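Exotoxin 6 (Staphylococcus aureus subsp. aureus Mu50, PDB 4ZYS) is a superantigen-like staphylococcal exotoxin that probably binds host molecules, perhaps glycans, and may interfere with immune defence. Local coordinates at residues I51-V54 with G55-D59; Q173-K177 with E178-D182; Y32-G36 with K37-D41; L133-R136 with L137-A141. All coordinates share one frame; numbering follows the deposited sequence.

Interaction 1: I51-V54 with G55-D59; sequences ISLV and GSDKD
Leu53 and Asp57 meet across the turn that follows strand 47-52. The carboxylate of Asp57 reaches back over the start of the turn, with OD2 3.4 Å from Leu53 CA and the same 3.4 Å from the methyl Leu53 CD2, so this oxygen lies against hydrocarbon. The other oxygen points into the backbone of Val54: Asp57 OD1 is 3.2 Å from Val54 N, but the angle is too poor for a bond. Asp57 OD1 also comes close to the carbonyl oxygen of Val54, an approach of two acceptors that is best regarded as doubtful.

What brings the carboxylate back is the first torsion of Asp57, which sets CG between its own backbone N and carbonyl carbon (chi1 56°). Beside it, Lys58 passes its CG 3.6 Å from Leu53 O before the extended chain leads away. Gly55 takes up backbone angles (phi 107°) at which a CB would run into Val54 O; residues 56-58 then curl helically, and Asp59 N bonds to Ser56 O at 3.2 Å. Ser56 OG is hydrogen-bonded to Asp182 OD1.

The strand end is held on both flanks, by backbone bonds from Leu53 to Asp38 of strand 37-44 and from Ser52 to strand 84-92; Leu53 also packs on Val90 and Phe61.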
loop_
_atom_site.group_PDB
_atom_site.type_symbol
_atom_site.label_atom_id
_atom_site.label_comp_id
_atom_site.label_asym_id
_atom_site.label_seq_id
_atom_site.Cartn_x
_atom_site.Cartn_y
_atom_site.Cartn_z
ATOM N N ILE A 51 13.512 4.862 -2.812
ATOM C CA ILE A 51 12.588 3.842 -2.353
ATOM C C ILE A 51 13.323 2.537 -2.063
ATOM O O ILE A 51 13.960 1.977 -2.957
ATOM C CB ILE A 51 11.451 3.597 -3.396
ATOM C CG1 ILE A 51 10.804 4.911 -3.909
ATOM C CG2 ILE A 51 10.404 2.613 -2.849
ATOM C CD1 ILE A 51 9.931 4.766 -5.216
ATOM N N SER A 52 13.160 2.012 -0.840
ATOM C CA SER A 52 13.708 0.704 -0.473
ATOM C C SER A 52 12.914 -0.417 -1.126
ATOM O O SER A 52 11.683 -0.448 -1.034
ATOM C CB SER A 52 13.682 0.511 1.037
ATOM O OG SER A 52 14.683 1.309 1.634
ATOM N N LEU A 53 13.632 -1.326 -1.779
ATOM C CA LEU A 53 13.128 -2.560 -2.376
ATOM C C LEU A 53 13.590 -3.667 -1.445
ATOM O O LEU A 53 14.668 -4.258 -1.612
ATOM C CB LEU A 53 13.626 -2.761 -3.819
ATOM C CG LEU A 53 13.349 -1.660 -4.833
ATOM C CD1 LEU A 53 14.106 -1.934 -6.108
ATOM C CD2 LEU A 53 11.846 -1.547 -5.138
ATOM N N VAL A 54 12.814 -3.861 -0.395
ATOM C CA VAL A 54 13.117 -4.847 0.630
ATOM C C VAL A 54 12.040 -5.941 0.523
ATOM O O VAL A 54 10.862 -5.633 0.384
ATOM C CB VAL A 54 13.252 -4.162 2.021
ATOM C CG1 VAL A 54 11.901 -3.835 2.665
ATOM C CG2 VAL A 54 14.151 -4.962 2.954
ATOM N N GLY A 55 12.469 -7.192 0.442
ATOM C CA GLY A 55 11.544 -8.305 0.277
ATOM C C GLY A 55 11.567 -8.910 -1.111
ATOM O O GLY A 55 12.640 -9.231 -1.630
ATOM N N SER A 56 10.383 -9.073 -1.719
ATOM C CA SER A 56 10.230 -9.707 -3.027
ATOM C C SER A 56 10.665 -8.777 -4.171
ATOM O O SER A 56 11.374 -9.219 -5.086
ATOM C CB SER A 56 8.785 -10.159 -3.236
ATOM O OG SER A 56 7.967 -9.092 -3.688
ATOM N N ASP A 57 10.235 -7.488 -4.096
ATOM C CA ASP A 57 10.474 -6.404 -5.060
ATOM C C ASP A 57 11.965 -6.194 -5.353
ATOM O O ASP A 57 12.316 -5.596 -6.373
ATOM C CB ASP A 57 9.819 -5.090 -4.589
ATOM C CG ASP A 57 10.195 -4.547 -3.206
ATOM O OD1 ASP A 57 10.726 -5.325 -2.373
ATOM O OD2 ASP A 57 9.912 -3.360 -2.940
ATOM N N LYS A 58 12.819 -6.764 -4.493
ATOM C CA LYS A 58 14.277 -6.772 -4.556
ATOM C C LYS A 58 14.798 -7.367 -5.889
ATOM O O LYS A 58 15.758 -6.835 -6.469
ATOM C CB LYS A 58 14.806 -7.604 -3.374
ATOM C CG LYS A 58 16.202 -7.249 -2.922
ATOM C CD LYS A 58 16.641 -8.125 -1.781
ATOM C CE LYS A 58 18.130 -8.040 -1.596
ATOM N NZ LYS A 58 18.598 -8.866 -0.452
ATOM N N ASP A 59 14.149 -8.437 -6.384
ATOM C CA ASP A 59 14.592 -9.121 -7.600
ATOM C C ASP A 59 13.633 -8.906 -8.798
ATOM O O ASP A 59 13.894 -9.414 -9.889
ATOM C CB ASP A 59 14.778 -10.620 -7.289
ATOM C CG ASP A 59 15.662 -10.876 -6.066
ATOM O OD1 ASP A 59 16.830 -10.413 -6.066
ATOM O OD2 ASP A 59 15.177 -11.525 -5.100
#

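Interaction 2: Q173-K177 with E178-D182; sequences QKLEK and ERMGD
Leu175 sends its two methyls to different neighbours: CD1 lies 3.8 Å from Arg179 CB and extends over one face of the guanidinium, while CD2 rests 3.9 Å from Met180 CG. Met180, a selenomethionine, runs past the leucine in the opposite direction with an extended chain, bringing its CE to 3.3 Å from the carbonyl oxygen Leu175 O. Glu176 comes next and binds through both its carbonyl and its carboxylate. Glu176 O receives Arg179 N at 2.8 Å, with a weak second bond from Met180 N, and the glutamate side chain lies alongside that of Arg179, pointing the same way. A bend at chi2 (90°) turns the carboxylate so that Glu176 OE1 forms a salt bridge with Arg179 NH1 at 3.0 Å. The bond is nearly straight (164°) and lies close to the guanidinium plane, but meets the carboxylate from above its plane. Lys177 O takes Met180 N at 3.2 Å, and Asp182 N to Arg179 O closes a type I turn.

Chemically, the guanidinium is held from several directions: by the glutamate at its edge, by leucine carbon over a face and by Thr168 O, which accepts from NH2. That combination helps to fix its rotation, and the adjacent positive charge probably favours the ionised form of Glu176.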
loop_
_atom_site.group_PDB
_atom_site.type_symbol
_atom_site.label_atom_id
_atom_site.label_comp_id
_atom_site.label_asym_id
_atom_site.label_seq_id
_atom_site.Cartn_x
_atom_site.Cartn_y
_atom_site.Cartn_z
ATOM N N GLN A 173 -1.293 -2.857 13.823
ATOM C CA GLN A 173 0.123 -2.588 13.502
ATOM C C GLN A 173 0.212 -1.935 12.168
ATOM O O GLN A 173 -0.696 -2.148 11.365
ATOM C CB GLN A 173 0.947 -3.910 13.440
ATOM C CG GLN A 173 0.978 -4.767 14.711
ATOM C CD GLN A 173 1.689 -4.108 15.876
ATOM O OE1 GLN A 173 2.612 -3.297 15.708
ATOM N NE2 GLN A 173 1.288 -4.469 17.088
ATOM N N LYS A 174 1.328 -1.239 11.857
ATOM C CA LYS A 174 1.564 -0.796 10.474
ATOM C C LYS A 174 1.764 -2.063 9.643
ATOM O O LYS A 174 2.145 -3.086 10.216
ATOM C CB LYS A 174 2.821 0.095 10.351
ATOM C CG LYS A 174 2.749 1.467 11.027
ATOM C CD LYS A 174 3.814 2.409 10.518
ATOM C CE LYS A 174 5.208 2.201 11.048
ATOM N NZ LYS A 174 6.188 3.056 10.322
ATOM N N LEU A 175 1.567 -2.020 8.315
ATOM C CA LEU A 175 1.857 -3.180 7.458
ATOM C C LEU A 175 3.349 -3.510 7.564
ATOM O O LEU A 175 4.157 -2.574 7.676
ATOM C CB LEU A 175 1.490 -2.850 6.001
ATOM C CG LEU A 175 1.814 -3.879 4.909
ATOM C CD1 LEU A 175 1.022 -5.145 5.098
ATOM C CD2 LEU A 175 1.553 -3.290 3.522
ATOM N N GLU A 176 3.713 -4.826 7.582
ATOM C CA GLU A 176 5.116 -5.293 7.650
ATOM C C GLU A 176 5.891 -4.674 6.490
ATOM O O GLU A 176 5.423 -4.721 5.345
ATOM C CB GLU A 176 5.194 -6.832 7.588
ATOM C CG GLU A 176 4.627 -7.536 8.801
ATOM C CD GLU A 176 3.154 -7.915 8.786
ATOM O OE1 GLU A 176 2.384 -7.380 7.953
ATOM O OE2 GLU A 176 2.762 -8.740 9.645
ATOM N N LYS A 177 7.039 -4.067 6.783
ATOM C CA LYS A 177 7.884 -3.397 5.802
ATOM C C LYS A 177 8.153 -4.303 4.579
ATOM O O LYS A 177 8.012 -3.825 3.453
ATOM C CB LYS A 177 9.183 -2.911 6.449
ATOM C CG LYS A 177 8.996 -1.623 7.252
ATOM C CD LYS A 177 10.328 -1.135 7.810
ATOM C CE LYS A 177 10.190 -0.349 9.099
ATOM N NZ LYS A 177 9.655 1.028 8.889
ATOM N N GLU A 178 8.398 -5.627 4.809
ATOM C CA GLU A 178 8.625 -6.631 3.761
ATOM C C GLU A 178 7.427 -6.805 2.810
ATOM O O GLU A 178 7.612 -7.247 1.675
ATOM C CB GLU A 178 8.946 -7.996 4.385
ATOM C CG GLU A 178 10.351 -8.090 4.930
ATOM C CD GLU A 178 11.468 -8.253 3.921
ATOM O OE1 GLU A 178 11.637 -9.379 3.402
ATOM O OE2 GLU A 178 12.225 -7.277 3.716
ATOM N N ARG A 179 6.204 -6.510 3.290
ATOM C CA ARG A 179 4.982 -6.706 2.517
ATOM C C ARG A 179 4.606 -5.469 1.708
ATOM O O ARG A 179 3.780 -5.568 0.798
ATOM C CB ARG A 179 3.835 -7.123 3.436
ATOM C CG ARG A 179 4.045 -8.501 4.037
ATOM C CD ARG A 179 2.971 -8.804 5.048
ATOM N NE ARG A 179 1.751 -9.223 4.379
ATOM C CZ ARG A 179 0.545 -9.226 4.931
ATOM N NH1 ARG A 179 0.373 -8.793 6.176
ATOM N NH2 ARG A 179 -0.498 -9.672 4.249
HETATM N N MSE A 180 5.263 -4.321 1.989
HETATM C CA MSE A 180 5.016 -3.066 1.277
HETATM C C MSE A 180 5.477 -3.177 -0.169
HETATM O O MSE A 180 4.939 -2.496 -1.038
HETATM C CB MSE A 180 5.687 -1.882 1.985
HETATM C CG MSE A 180 4.955 -1.495 3.269
HETATM SE SE MSE A 180 5.936 -0.109 4.199
HETATM C CE MSE A 180 4.897 -0.035 5.708
ATOM N N GLY A 181 6.422 -4.066 -0.424
ATOM C CA GLY A 181 6.917 -4.317 -1.775
ATOM C C GLY A 181 6.260 -5.495 -2.455
ATOM O O GLY A 181 6.615 -5.821 -3.593
ATOM N N ASP A 182 5.293 -6.153 -1.768
ATOM C CA ASP A 182 4.549 -7.283 -2.335
ATOM C C ASP A 182 3.385 -6.767 -3.137
ATOM O O ASP A 182 2.749 -5.791 -2.749
ATOM C CB ASP A 182 4.077 -8.256 -1.248
ATOM C CG ASP A 182 5.207 -9.022 -0.581
ATOM O OD1 ASP A 182 6.341 -8.982 -1.104
ATOM O OD2 ASP A 182 4.958 -9.649 0.478
#

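Interaction 3: Y32-G36 with K37-D41; sequences YTEKG and KDYID
Tyr32 OH has two partners, giving a proton to Asp41 OD1 at 2.8 Å and meeting the side-chain amide of Gln50 on the next strand. The carboxylate is approached on its syn side, though well out of its plane, and that plane stands 63° from the ring. Asp41 OD2 is itself bonded to Tyr48 OH, so both oxygens of this aspartate are engaged. The tyrosine gets there through the crowded position of its first torsion, CG between backbone N and carbonyl carbon (chi1 58°), which lays the ring beside Tyr39. Tyr39 CB then sits over one face of the Tyr32 ring in a CH-pi contact, 3.9 Å from its centroid. The two rings meet obliquely, their planes 31° apart. Glu34 CB packs 3.7 Å from Tyr39 CE2, and a water joins Tyr39 OH to Glu34 O.

Across the sheet, on the face of Thr33 and Asp38, Thr33 OG1 donates to Asp38 OD1 at 2.8 Å, from above the carboxylate plane. A second water, held by Gly36 O, also reaches OD1, and Asp38 OD2 has a salt bridge to Lys31.

Backbone bonds close the ladder: Tyr32 and Tyr39 exchange a pair, as do Glu34 and Lys37, with Glu34 N to Lys37 O at 2.8 Å. Thr33 and Asp38 form the non-hydrogen-bonded pair between them, which puts their side chains on the other face. Lys35 and Gly36 fill the two central positions of a type I' turn, both with positive phi. This is a classic two-residue beta hairpin, here linking strands 27-34 and 37-44 of the OB-fold domain.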
loop_
_atom_site.group_PDB
_atom_site.type_symbol
_atom_site.label_atom_id
_atom_site.label_comp_id
_atom_site.label_asym_id
_atom_site.label_seq_id
_atom_site.Cartn_x
_atom_site.Cartn_y
_atom_site.Cartn_z
ATOM N N TYR A 32 19.416 0.271 -7.889
ATOM C CA TYR A 32 20.829 0.060 -7.509
ATOM C C TYR A 32 20.922 -0.647 -6.157
ATOM O O TYR A 32 19.926 -0.789 -5.450
ATOM C CB TYR A 32 21.638 1.392 -7.479
ATOM C CG TYR A 32 21.068 2.436 -6.533
ATOM C CD1 TYR A 32 20.035 3.277 -6.934
ATOM C CD2 TYR A 32 21.516 2.533 -5.214
ATOM C CE1 TYR A 32 19.455 4.179 -6.051
ATOM C CE2 TYR A 32 20.930 3.426 -4.315
ATOM C CZ TYR A 32 19.922 4.275 -4.752
ATOM O OH TYR A 32 19.331 5.203 -3.920
ATOM N N THR A 33 22.131 -1.087 -5.815
ATOM C CA THR A 33 22.445 -1.705 -4.537
ATOM C C THR A 33 23.474 -0.823 -3.854
ATOM O O THR A 33 24.482 -0.454 -4.454
ATOM C CB THR A 33 22.910 -3.150 -4.691
ATOM O OG1 THR A 33 21.995 -3.846 -5.531
ATOM C CG2 THR A 33 23.030 -3.860 -3.353
ATOM N N GLU A 34 23.182 -0.462 -2.612
ATOM C CA GLU A 34 23.994 0.393 -1.754
ATOM C C GLU A 34 24.179 -0.298 -0.405
ATOM O O GLU A 34 23.193 -0.535 0.298
ATOM C CB GLU A 34 23.304 1.756 -1.592
ATOM C CG GLU A 34 24.022 2.746 -0.698
ATOM C CD GLU A 34 25.143 3.456 -1.415
ATOM O OE1 GLU A 34 24.851 4.430 -2.146
ATOM O OE2 GLU A 34 26.311 3.031 -1.260
ATOM N N LYS A 35 25.442 -0.632 -0.064
ATOM C CA LYS A 35 25.860 -1.318 1.169
ATOM C C LYS A 35 24.989 -2.577 1.396
ATOM O O LYS A 35 24.389 -2.753 2.466
ATOM C CB LYS A 35 25.832 -0.357 2.378
ATOM C CG LYS A 35 26.881 0.762 2.312
ATOM C CD LYS A 35 26.484 1.975 3.144
ATOM C CE LYS A 35 27.625 2.953 3.291
ATOM N NZ LYS A 35 27.336 3.994 4.315
ATOM N N GLY A 36 24.890 -3.391 0.345
ATOM C CA GLY A 36 24.134 -4.640 0.331
ATOM C C GLY A 36 22.624 -4.527 0.327
ATOM O O GLY A 36 21.937 -5.550 0.464
ATOM N N LYS A 37 22.082 -3.304 0.147
ATOM C CA LYS A 37 20.629 -3.077 0.162
ATOM C C LYS A 37 20.122 -2.486 -1.167
ATOM O O LYS A 37 20.750 -1.582 -1.712
ATOM C CB LYS A 37 20.239 -2.158 1.341
ATOM C CG LYS A 37 20.297 -2.841 2.701
ATOM C CD LYS A 37 20.427 -1.817 3.832
ATOM C CE LYS A 37 20.650 -2.443 5.195
ATOM N NZ LYS A 37 22.014 -3.028 5.347
ATOM N N ASP A 38 18.970 -2.987 -1.663
ATOM C CA ASP A 38 18.370 -2.525 -2.927
ATOM C C ASP A 38 17.417 -1.332 -2.767
ATOM O O ASP A 38 16.608 -1.294 -1.838
ATOM C CB ASP A 38 17.650 -3.664 -3.643
ATOM C CG ASP A 38 18.577 -4.699 -4.258
ATOM O OD1 ASP A 38 19.803 -4.643 -3.986
ATOM O OD2 ASP A 38 18.078 -5.576 -4.994
ATOM N N TYR A 39 17.547 -0.359 -3.702
ATOM C CA TYR A 39 16.809 0.914 -3.799
ATOM C C TYR A 39 16.485 1.257 -5.237
ATOM O O TYR A 39 17.171 0.802 -6.135
ATOM C CB TYR A 39 17.635 2.095 -3.217
ATOM C CG TYR A 39 18.109 1.894 -1.805
ATOM C CD1 TYR A 39 17.275 2.155 -0.726
ATOM C CD2 TYR A 39 19.403 1.461 -1.539
ATOM C CE1 TYR A 39 17.701 1.950 0.586
ATOM C CE2 TYR A 39 19.853 1.284 -0.228
ATOM C CZ TYR A 39 18.995 1.528 0.832
ATOM O OH TYR A 39 19.417 1.340 2.125
ATOM N N ILE A 40 15.495 2.113 -5.444
ATOM C CA ILE A 40 15.119 2.665 -6.736
ATOM C C ILE A 40 14.878 4.164 -6.511
ATOM O O ILE A 40 14.150 4.533 -5.588
ATOM C CB ILE A 40 13.930 1.921 -7.443
ATOM C CG1 ILE A 40 13.669 2.451 -8.855
ATOM C CG2 ILE A 40 12.629 1.890 -6.628
ATOM C CD1 ILE A 40 13.235 1.326 -9.898
ATOM N N ASP A 41 15.567 5.014 -7.304
ATOM C CA ASP A 41 15.443 6.477 -7.255
ATOM C C ASP A 41 14.465 6.937 -8.319
ATOM O O ASP A 41 14.540 6.458 -9.441
ATOM C CB ASP A 41 16.803 7.169 -7.482
ATOM C CG ASP A 41 17.767 7.144 -6.324
ATOM O OD1 ASP A 41 17.350 6.762 -5.203
ATOM O OD2 ASP A 41 18.957 7.441 -6.545
HETATM O O HOH W 1 22.163 1.202 2.652
HETATM O O HOH W 2 21.068 -6.743 -1.819
#

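Interaction 4: L133-R136 with L137-A141; sequences LDYR and LRERA
Arg138 turns the edge of its guanidinium to Asp134 OD1 and grips that one oxygen with two nitrogens, NE at 2.7 Å and NH2 at 3.0 Å. The carboxylate stands almost perpendicular to it, 86° between planes; NH2 meets the syn lone pair, while NE comes from above the carboxylate plane. The second pair is built differently. Arg136 and Glu139 run side by side, their flat groups only 16° apart, with Arg136 NH1 reaching Glu139 OE1 at 3.0 Å, near both planes. A bend at Arg136 chi2 (-67°) folds the chain along the helix to make this possible. The Tyr135 ring has a water at its edge, in plane, bonded to OH and to Glu139 OE2; Glu139 CD lies 4.0 Å from Tyr135 CE1. Another water spans Arg136 O and Glu139 OE1.

Asp134 OD2 is hydrogen-bonded to Tyr17 OH, and Arg138 NH1 to Gln173 O, so the buried charges have further partners. Leu133 packs on Ile159, Leu137 on Ile157 and Leu107. Backbone bonds from residues 137-140 back to 133-136 carry the helix. The salt-bridge spacings, i to i+3 and i to i+4, suit any alpha helix; a helix packed against a mixed sheet characterises the beta-grasp fold.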
loop_
_atom_site.group_PDB
_atom_site.type_symbol
_atom_site.label_atom_id
_atom_site.label_comp_id
_atom_site.label_asym_id
_atom_site.label_seq_id
_atom_site.Cartn_x
_atom_site.Cartn_y
_atom_site.Cartn_z
ATOM N N LEU A 133 -2.991 -0.857 -1.260
ATOM C CA LEU A 133 -4.258 -1.375 -0.756
ATOM C C LEU A 133 -4.358 -1.126 0.739
ATOM O O LEU A 133 -5.409 -0.731 1.212
ATOM C CB LEU A 133 -4.415 -2.877 -1.068
ATOM C CG LEU A 133 -4.683 -3.209 -2.525
ATOM C CD1 LEU A 133 -4.209 -4.592 -2.861
ATOM C CD2 LEU A 133 -6.148 -3.013 -2.875
ATOM N N ASP A 134 -3.260 -1.326 1.468
ATOM C CA ASP A 134 -3.204 -1.131 2.922
ATOM C C ASP A 134 -3.516 0.326 3.278
ATOM O O ASP A 134 -4.443 0.564 4.048
ATOM C CB ASP A 134 -1.831 -1.552 3.470
ATOM C CG ASP A 134 -1.598 -1.242 4.930
ATOM O OD1 ASP A 134 -2.285 -1.848 5.784
ATOM O OD2 ASP A 134 -0.679 -0.463 5.223
ATOM N N TYR A 135 -2.830 1.279 2.638
ATOM C CA TYR A 135 -3.039 2.687 2.902
ATOM C C TYR A 135 -4.456 3.135 2.566
ATOM O O TYR A 135 -5.080 3.812 3.384
ATOM C CB TYR A 135 -2.023 3.551 2.132
ATOM C CG TYR A 135 -2.165 5.026 2.450
ATOM C CD1 TYR A 135 -3.069 5.822 1.760
ATOM C CD2 TYR A 135 -1.376 5.626 3.420
ATOM C CE1 TYR A 135 -3.217 7.174 2.057
ATOM C CE2 TYR A 135 -1.517 6.980 3.732
ATOM C CZ TYR A 135 -2.435 7.751 3.039
ATOM O OH TYR A 135 -2.598 9.083 3.315
ATOM N N ARG A 136 -4.922 2.839 1.341
ATOM C CA ARG A 136 -6.226 3.299 0.854
ATOM C C ARG A 136 -7.393 2.679 1.640
ATOM O O ARG A 136 -8.408 3.351 1.852
ATOM C CB ARG A 136 -6.385 3.028 -0.651
ATOM C CG ARG A 136 -5.411 3.817 -1.537
ATOM C CD ARG A 136 -5.698 5.323 -1.483
ATOM N NE ARG A 136 -4.900 6.067 -2.453
ATOM C CZ ARG A 136 -4.650 7.365 -2.370
ATOM N NH1 ARG A 136 -5.086 8.070 -1.332
ATOM N NH2 ARG A 136 -3.940 7.963 -3.304
ATOM N N LEU A 137 -7.255 1.433 2.095
ATOM C CA LEU A 137 -8.343 0.825 2.857
ATOM C C LEU A 137 -8.380 1.405 4.296
ATOM O O LEU A 137 -9.454 1.694 4.819
ATOM C CB LEU A 137 -8.240 -0.705 2.852
ATOM C CG LEU A 137 -8.512 -1.374 1.471
ATOM C CD1 LEU A 137 -7.970 -2.789 1.435
ATOM C CD2 LEU A 137 -9.970 -1.315 1.087
ATOM N N ARG A 138 -7.209 1.639 4.885
ATOM C CA ARG A 138 -7.105 2.239 6.212
ATOM C C ARG A 138 -7.589 3.695 6.155
ATOM O O ARG A 138 -8.266 4.104 7.075
ATOM C CB ARG A 138 -5.663 2.122 6.765
ATOM C CG ARG A 138 -5.265 0.664 7.100
ATOM C CD ARG A 138 -4.148 0.610 8.106
ATOM N NE ARG A 138 -3.348 -0.612 7.969
ATOM C CZ ARG A 138 -2.649 -1.177 8.952
ATOM N NH1 ARG A 138 -2.673 -0.664 10.173
ATOM N NH2 ARG A 138 -1.919 -2.257 8.718
ATOM N N GLU A 139 -7.331 4.426 5.053
ATOM C CA GLU A 139 -7.780 5.815 4.811
ATOM C C GLU A 139 -9.312 5.926 4.844
ATOM O O GLU A 139 -9.841 6.830 5.484
ATOM C CB GLU A 139 -7.251 6.310 3.451
ATOM C CG GLU A 139 -7.620 7.744 3.097
ATOM C CD GLU A 139 -7.020 8.216 1.791
ATOM O OE1 GLU A 139 -7.027 7.431 0.814
ATOM O OE2 GLU A 139 -6.545 9.374 1.744
ATOM N N ARG A 140 -10.000 5.001 4.167
ATOM C CA ARG A 140 -11.458 4.887 4.094
ATOM C C ARG A 140 -12.023 4.576 5.505
ATOM O O ARG A 140 -12.946 5.251 5.944
ATOM C CB ARG A 140 -11.792 3.781 3.069
ATOM C CG ARG A 140 -13.259 3.489 2.784
ATOM C CD ARG A 140 -13.911 4.386 1.757
ATOM N NE ARG A 140 -13.245 4.444 0.446
ATOM C CZ ARG A 140 -13.651 3.798 -0.640
ATOM N NH1 ARG A 140 -14.692 2.977 -0.585
ATOM N NH2 ARG A 140 -13.025 3.975 -1.793
ATOM N N ALA A 141 -11.431 3.595 6.230
ATOM C CA ALA A 141 -11.821 3.220 7.594
ATOM C C ALA A 141 -11.628 4.388 8.594
ATOM O O ALA A 141 -12.439 4.542 9.503
ATOM C CB ALA A 141 -11.014 2.018 8.047
HETATM O O HOH W 3 -3.806 11.040 1.867
HETATM O O HOH W 4 -5.664 9.695 4.829
HETATM O O HOH W 5 -8.991 5.592 0.466
#

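Overall arrangement
Along the chain the order is interaction 3, 1, 4, 2. Interactions 3 and 1 lie in the OB-fold domain, centres 9 Å apart, on the neighbouring strands 37-44 and 47-52 of one sheet, joined by backbone bonds such as Leu53 N to Asp38 O. Interactions 4 and 2 belong to the beta-grasp domain, centres 13 Å apart, and meet where Gln173 O accepts Arg138 NH1. The loop of interaction 2 also reaches the OB-fold side, touching interaction 1 through Ser56 OG and Asp182 OD1. It thus bridges the two domains, whereas interactions 3 and 4, with centres about 28 Å apart, do not touch.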